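Local coordinates for hypothetical protein Atu2327 (Agrobacterium tumefaciens, PDB 2O8I) that is of unknown function but belongs to the OHCU decarboxylase family, consistent with a role in the breakdown of urate, at residues Met1-Gly13 / Ala22-Leu35. Sequence-based numbering, arbitrary orientation.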
loop_
_atom_site.group_PDB
_atom_site.type_symbol
_atom_site.label_atom_id
_atom_site.label_comp_id
_atom_site.label_asym_id
_atom_site.label_seq_id
_atom_site.Cartn_x
_atom_site.Cartn_y
_atom_site.Cartn_z
HETATM N N MSE A 1 27.995 -7.437 -3.369
HETATM C CA MSE A 1 27.843 -6.089 -3.993
HETATM C C MSE A 1 26.400 -5.837 -4.368
HETATM O O MSE A 1 25.758 -6.668 -4.986
HETATM C CB MSE A 1 28.672 -6.007 -5.278
HETATM C CG MSE A 1 30.225 -6.064 -5.098
HETATM SE SE MSE A 1 30.909 -4.654 -3.854
HETATM C CE MSE A 1 32.442 -5.690 -3.120
ATOM N N VAL A 2 25.883 -4.673 -4.051
ATOM C CA VAL A 2 24.494 -4.387 -4.383
ATOM C C VAL A 2 24.340 -3.779 -5.786
ATOM O O VAL A 2 24.698 -2.635 -5.994
ATOM C CB VAL A 2 23.871 -3.457 -3.306
ATOM C CG1 VAL A 2 22.437 -3.189 -3.585
ATOM C CG2 VAL A 2 24.047 -4.077 -1.937
ATOM N N THR A 3 23.804 -4.529 -6.746
ATOM C CA THR A 3 23.558 -3.972 -8.075
ATOM C C THR A 3 22.477 -2.912 -8.058
ATOM O O THR A 3 21.753 -2.755 -7.077
ATOM C CB THR A 3 23.092 -4.999 -9.066
ATOM O OG1 THR A 3 21.790 -5.392 -8.702
ATOM C CG2 THR A 3 23.988 -6.217 -9.109
ATOM N N ARG A 4 22.356 -2.170 -9.155
ATOM C CA ARG A 4 21.370 -1.086 -9.268
ATOM C C ARG A 4 19.956 -1.632 -9.200
ATOM O O ARG A 4 19.087 -1.066 -8.567
ATOM C CB ARG A 4 21.526 -0.427 -10.630
ATOM C CG ARG A 4 20.938 0.933 -10.751
ATOM C CD ARG A 4 20.599 1.279 -12.224
ATOM N NE ARG A 4 19.941 2.579 -12.257
ATOM C CZ ARG A 4 20.575 3.714 -12.023
ATOM N NH1 ARG A 4 21.891 3.705 -11.793
ATOM N NH2 ARG A 4 19.885 4.853 -11.997
ATOM N N GLU A 5 19.748 -2.738 -9.889
ATOM C CA GLU A 5 18.470 -3.311 -10.111
ATOM C C GLU A 5 17.970 -3.730 -8.756
ATOM O O GLU A 5 16.799 -3.566 -8.424
ATOM C CB GLU A 5 18.627 -4.525 -11.018
ATOM C CG GLU A 5 17.332 -5.024 -11.575
ATOM C CD GLU A 5 17.140 -6.536 -11.357
ATOM O OE1 GLU A 5 17.880 -7.296 -12.040
ATOM O OE2 GLU A 5 16.257 -6.945 -10.518
ATOM N N GLU A 6 18.889 -4.233 -7.961
ATOM C CA GLU A 6 18.543 -4.737 -6.689
ATOM C C GLU A 6 18.272 -3.610 -5.677
ATOM O O GLU A 6 17.244 -3.596 -5.004
ATOM C CB GLU A 6 19.603 -5.726 -6.240
ATOM C CG GLU A 6 19.589 -5.922 -4.750
ATOM C CD GLU A 6 20.773 -6.725 -4.191
ATOM O OE1 GLU A 6 21.768 -7.146 -4.965
ATOM O OE2 GLU A 6 20.651 -6.877 -2.927
ATOM N N PHE A 7 19.152 -2.646 -5.588
ATOM C CA PHE A 7 18.885 -1.467 -4.771
ATOM C C PHE A 7 17.553 -0.779 -5.045
ATOM O O PHE A 7 16.847 -0.390 -4.133
ATOM C CB PHE A 7 19.991 -0.462 -4.994
ATOM C CG PHE A 7 19.986 0.705 -4.055
ATOM C CD1 PHE A 7 20.770 0.685 -2.900
ATOM C CD2 PHE A 7 19.304 1.866 -4.379
ATOM C CE1 PHE A 7 20.825 1.793 -2.035
ATOM C CE2 PHE A 7 19.356 3.011 -3.528
ATOM C CZ PHE A 7 20.098 2.961 -2.342
ATOM N N VAL A 8 17.212 -0.598 -6.301
ATOM C CA VAL A 8 16.009 0.113 -6.635
ATOM C C VAL A 8 14.845 -0.784 -6.328
ATOM O O VAL A 8 13.770 -0.312 -5.989
ATOM C CB VAL A 8 16.027 0.541 -8.124
ATOM C CG1 VAL A 8 14.650 1.000 -8.601
ATOM C CG2 VAL A 8 17.099 1.647 -8.313
ATOM N N ALA A 9 15.069 -2.090 -6.355
ATOM C CA ALA A 9 13.984 -2.974 -6.180
ATOM C C ALA A 9 13.410 -3.159 -4.774
ATOM O O ALA A 9 12.278 -2.782 -4.553
ATOM C CB ALA A 9 14.277 -4.321 -6.795
ATOM N N ARG A 10 14.111 -3.636 -3.756
ATOM C CA ARG A 10 14.700 -2.941 -2.652
ATOM C C ARG A 10 14.116 -1.725 -1.989
ATOM O O ARG A 10 13.363 -1.862 -1.021
ATOM C CB ARG A 10 16.159 -3.159 -2.410
ATOM C CG ARG A 10 16.334 -3.847 -1.107
ATOM C CD ARG A 10 16.800 -5.168 -1.352
ATOM N NE ARG A 10 18.179 -5.422 -0.946
ATOM C CZ ARG A 10 18.706 -5.558 0.302
ATOM N NH1 ARG A 10 18.031 -5.320 1.432
ATOM N NH2 ARG A 10 19.996 -5.918 0.396
ATOM N N PHE A 11 14.490 -0.546 -2.483
ATOM C CA PHE A 11 14.235 0.660 -1.759
ATOM C C PHE A 11 13.431 1.607 -2.647
ATOM O O PHE A 11 13.098 2.715 -2.235
ATOM C CB PHE A 11 15.539 1.298 -1.292
ATOM C CG PHE A 11 16.454 0.365 -0.508
ATOM C CD1 PHE A 11 16.052 -0.188 0.703
ATOM C CD2 PHE A 11 17.727 0.064 -0.980
ATOM C CE1 PHE A 11 16.923 -1.049 1.434
ATOM C CE2 PHE A 11 18.592 -0.788 -0.276
ATOM C CZ PHE A 11 18.192 -1.337 0.944
ATOM N N GLY A 12 13.098 1.170 -3.862
ATOM C CA GLY A 12 12.226 1.937 -4.743
ATOM C C GLY A 12 10.862 2.326 -4.169
ATOM O O GLY A 12 10.349 3.386 -4.518
ATOM N N GLY A 13 10.283 1.470 -3.299
ATOM C CA GLY A 13 8.982 1.697 -2.699
ATOM C C GLY A 13 8.998 2.433 -1.366
ATOM O O GLY A 13 7.943 2.682 -0.784
ATOM N N ALA A 22 15.220 6.283 -5.398
ATOM C CA ALA A 22 16.178 5.206 -5.198
ATOM C C ALA A 22 17.187 5.175 -6.329
ATOM O O ALA A 22 18.345 4.891 -6.062
ATOM C CB ALA A 22 15.471 3.865 -5.056
ATOM N N GLU A 23 16.762 5.443 -7.572
ATOM C CA GLU A 23 17.671 5.532 -8.737
ATOM C C GLU A 23 18.760 6.588 -8.479
ATOM O O GLU A 23 19.959 6.309 -8.589
ATOM C CB GLU A 23 16.940 5.992 -9.996
ATOM C CG GLU A 23 15.711 5.238 -10.411
ATOM C CD GLU A 23 16.038 4.163 -11.404
ATOM O OE1 GLU A 23 17.220 4.136 -11.881
ATOM O OE2 GLU A 23 15.128 3.330 -11.709
ATOM N N ARG A 24 18.350 7.801 -8.130
ATOM C CA ARG A 24 19.309 8.863 -7.893
ATOM C C ARG A 24 20.188 8.561 -6.715
ATOM O O ARG A 24 21.398 8.824 -6.772
ATOM C CB ARG A 24 18.617 10.181 -7.654
ATOM C CG ARG A 24 17.876 10.652 -8.863
ATOM C CD ARG A 24 17.253 11.998 -8.587
ATOM N NE ARG A 24 16.395 12.317 -9.711
ATOM C CZ ARG A 24 15.467 13.263 -9.694
ATOM N NH1 ARG A 24 15.258 13.968 -8.580
ATOM N NH2 ARG A 24 14.735 13.472 -10.795
ATOM N N ALA A 25 19.615 8.021 -5.633
ATOM C CA ALA A 25 20.455 7.614 -4.484
ATOM C C ALA A 25 21.529 6.629 -4.944
ATOM O O ALA A 25 22.645 6.654 -4.415
ATOM C CB ALA A 25 19.640 7.011 -3.375
ATOM N N TYR A 26 21.184 5.771 -5.909
ATOM C CA TYR A 26 22.127 4.767 -6.335
ATOM C C TYR A 26 23.287 5.426 -7.091
ATOM O O TYR A 26 24.461 5.057 -6.896
ATOM C CB TYR A 26 21.477 3.644 -7.167
ATOM C CG TYR A 26 22.440 2.456 -7.335
ATOM C CD1 TYR A 26 23.387 2.418 -8.394
ATOM C CD2 TYR A 26 22.460 1.413 -6.419
ATOM C CE1 TYR A 26 24.265 1.358 -8.541
ATOM C CE2 TYR A 26 23.368 0.333 -6.558
ATOM C CZ TYR A 26 24.257 0.318 -7.616
ATOM O OH TYR A 26 25.127 -0.738 -7.776
ATOM N N ASP A 27 22.949 6.418 -7.927
ATOM C CA ASP A 27 23.940 7.173 -8.673
ATOM C C ASP A 27 24.764 8.098 -7.799
ATOM O O ASP A 27 25.862 8.480 -8.200
ATOM C CB ASP A 27 23.312 7.884 -9.874
ATOM C CG ASP A 27 22.786 6.889 -10.926
ATOM O OD1 ASP A 27 23.271 5.730 -10.969
ATOM O OD2 ASP A 27 21.887 7.252 -11.708
ATOM N N ALA A 28 24.286 8.406 -6.601
ATOM C CA ALA A 28 25.092 9.120 -5.607
ATOM C C ALA A 28 25.991 8.213 -4.770
ATOM O O ALA A 28 26.688 8.686 -3.844
ATOM C CB ALA A 28 24.204 9.946 -4.685
ATOM N N GLY A 29 26.004 6.918 -5.075
ATOM C CA GLY A 29 26.933 6.015 -4.402
ATOM C C GLY A 29 26.239 5.110 -3.401
ATOM O O GLY A 29 26.879 4.564 -2.498
ATOM N N GLY A 30 24.932 4.945 -3.575
ATOM C CA GLY A 30 24.121 4.024 -2.752
ATOM C C GLY A 30 24.758 2.669 -2.423
ATOM O O GLY A 30 24.743 2.243 -1.256
ATOM N N ALA A 31 25.354 2.006 -3.416
ATOM C CA ALA A 31 25.967 0.690 -3.185
ATOM C C ALA A 31 27.098 0.666 -2.175
ATOM O O ALA A 31 27.529 -0.403 -1.811
ATOM C CB ALA A 31 26.432 0.048 -4.499
ATOM N N GLY A 32 27.604 1.828 -1.762
ATOM C CA GLY A 32 28.694 1.912 -0.775
ATOM C C GLY A 32 28.146 2.149 0.632
ATOM O O GLY A 32 28.914 2.176 1.615
ATOM N N LEU A 33 26.815 2.333 0.735
ATOM C CA LEU A 33 26.153 2.514 2.038
ATOM C C LEU A 33 26.244 1.251 2.877
ATOM O O LEU A 33 26.164 0.157 2.355
ATOM C CB LEU A 33 24.671 2.889 1.859
ATOM C CG LEU A 33 24.358 4.238 1.177
ATOM C CD1 LEU A 33 22.914 4.396 0.984
ATOM C CD2 LEU A 33 24.887 5.410 2.014
ATOM N N GLU A 34 26.450 1.417 4.172
ATOM C CA GLU A 34 26.105 0.403 5.154
ATOM C C GLU A 34 24.568 0.164 5.034
ATOM O O GLU A 34 23.753 1.130 4.939
ATOM C CB GLU A 34 26.414 0.960 6.535
ATOM C CG GLU A 34 27.818 0.767 7.031
ATOM C CD GLU A 34 27.901 -0.457 7.933
ATOM O OE1 GLU A 34 27.165 -0.521 8.973
ATOM O OE2 GLU A 34 28.693 -1.361 7.578
ATOM N N LEU A 35 24.158 -1.104 5.022
ATOM C CA LEU A 35 22.735 -1.357 4.872
ATOM C C LEU A 35 22.056 -1.345 6.248
ATOM O O LEU A 35 21.793 -2.396 6.868
ATOM C CB LEU A 35 22.468 -2.637 4.084
ATOM C CG LEU A 35 22.895 -2.617 2.622
ATOM C CD1 LEU A 35 22.767 -3.993 2.048
ATOM C CD2 LEU A 35 22.147 -1.605 1.824
#
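Tyr26 lies against the start of helix 4-11, with Arg4 CA over one face of its ring, 3.6 Å from the centroid, in a CH-pi contact. Tyr26 OH donates to Val2 O at 2.6 Å, in the carbonyl plane, and so ties the residues preceding that helix to the end of helix 19-27. Tyr26 CD2 packs against Phe7 CB, 3.4 Å away, and the two rings form an offset edge-to-face pair, the edge of Tyr26 turned toward the face of Phe7, planes 65° apart.

With CG anti to the backbone N (chi1 -161°) and the chain extended to NE, Arg4 runs past the tyrosine to two acids one helical turn apart. Its guanidinium grips Asp27 end-on, Arg4 NH1 to Asp27 OD1 at 2.6 Å and Arg4 NH2 to Asp27 OD2 at 3.1 Å. Arg4 NH2 also reaches Glu23 OE1 at 2.8 Å, so one nitrogen serves both carboxylates, an arrangement likely to favour their ionised state.

Deeper in, the Phe7 ring presents its edge to Ala22 O (Phe7 CE2 to Ala22 O, 3.3 Å), while Phe11 CD2 lies over its face. Gly12 passes close to the Ala22 methyl, and Leu35 touches Val2 CG2 with CD1 and Phe11 CZ with CD2.

Thr3 OG1 caps helix 4-11 by accepting from Glu6 N, and a Schellman motif at Gly29 ends helix 19-27. Ala25 and Leu33 continue onto helix 37-50, whereas Ala9 packs on Thr101 of the second subunit. Together these contacts form an N-terminal helical hairpin, the N-to-C directions of helix 4-11 and residues 22-27 at 137°, within an all-helical fold.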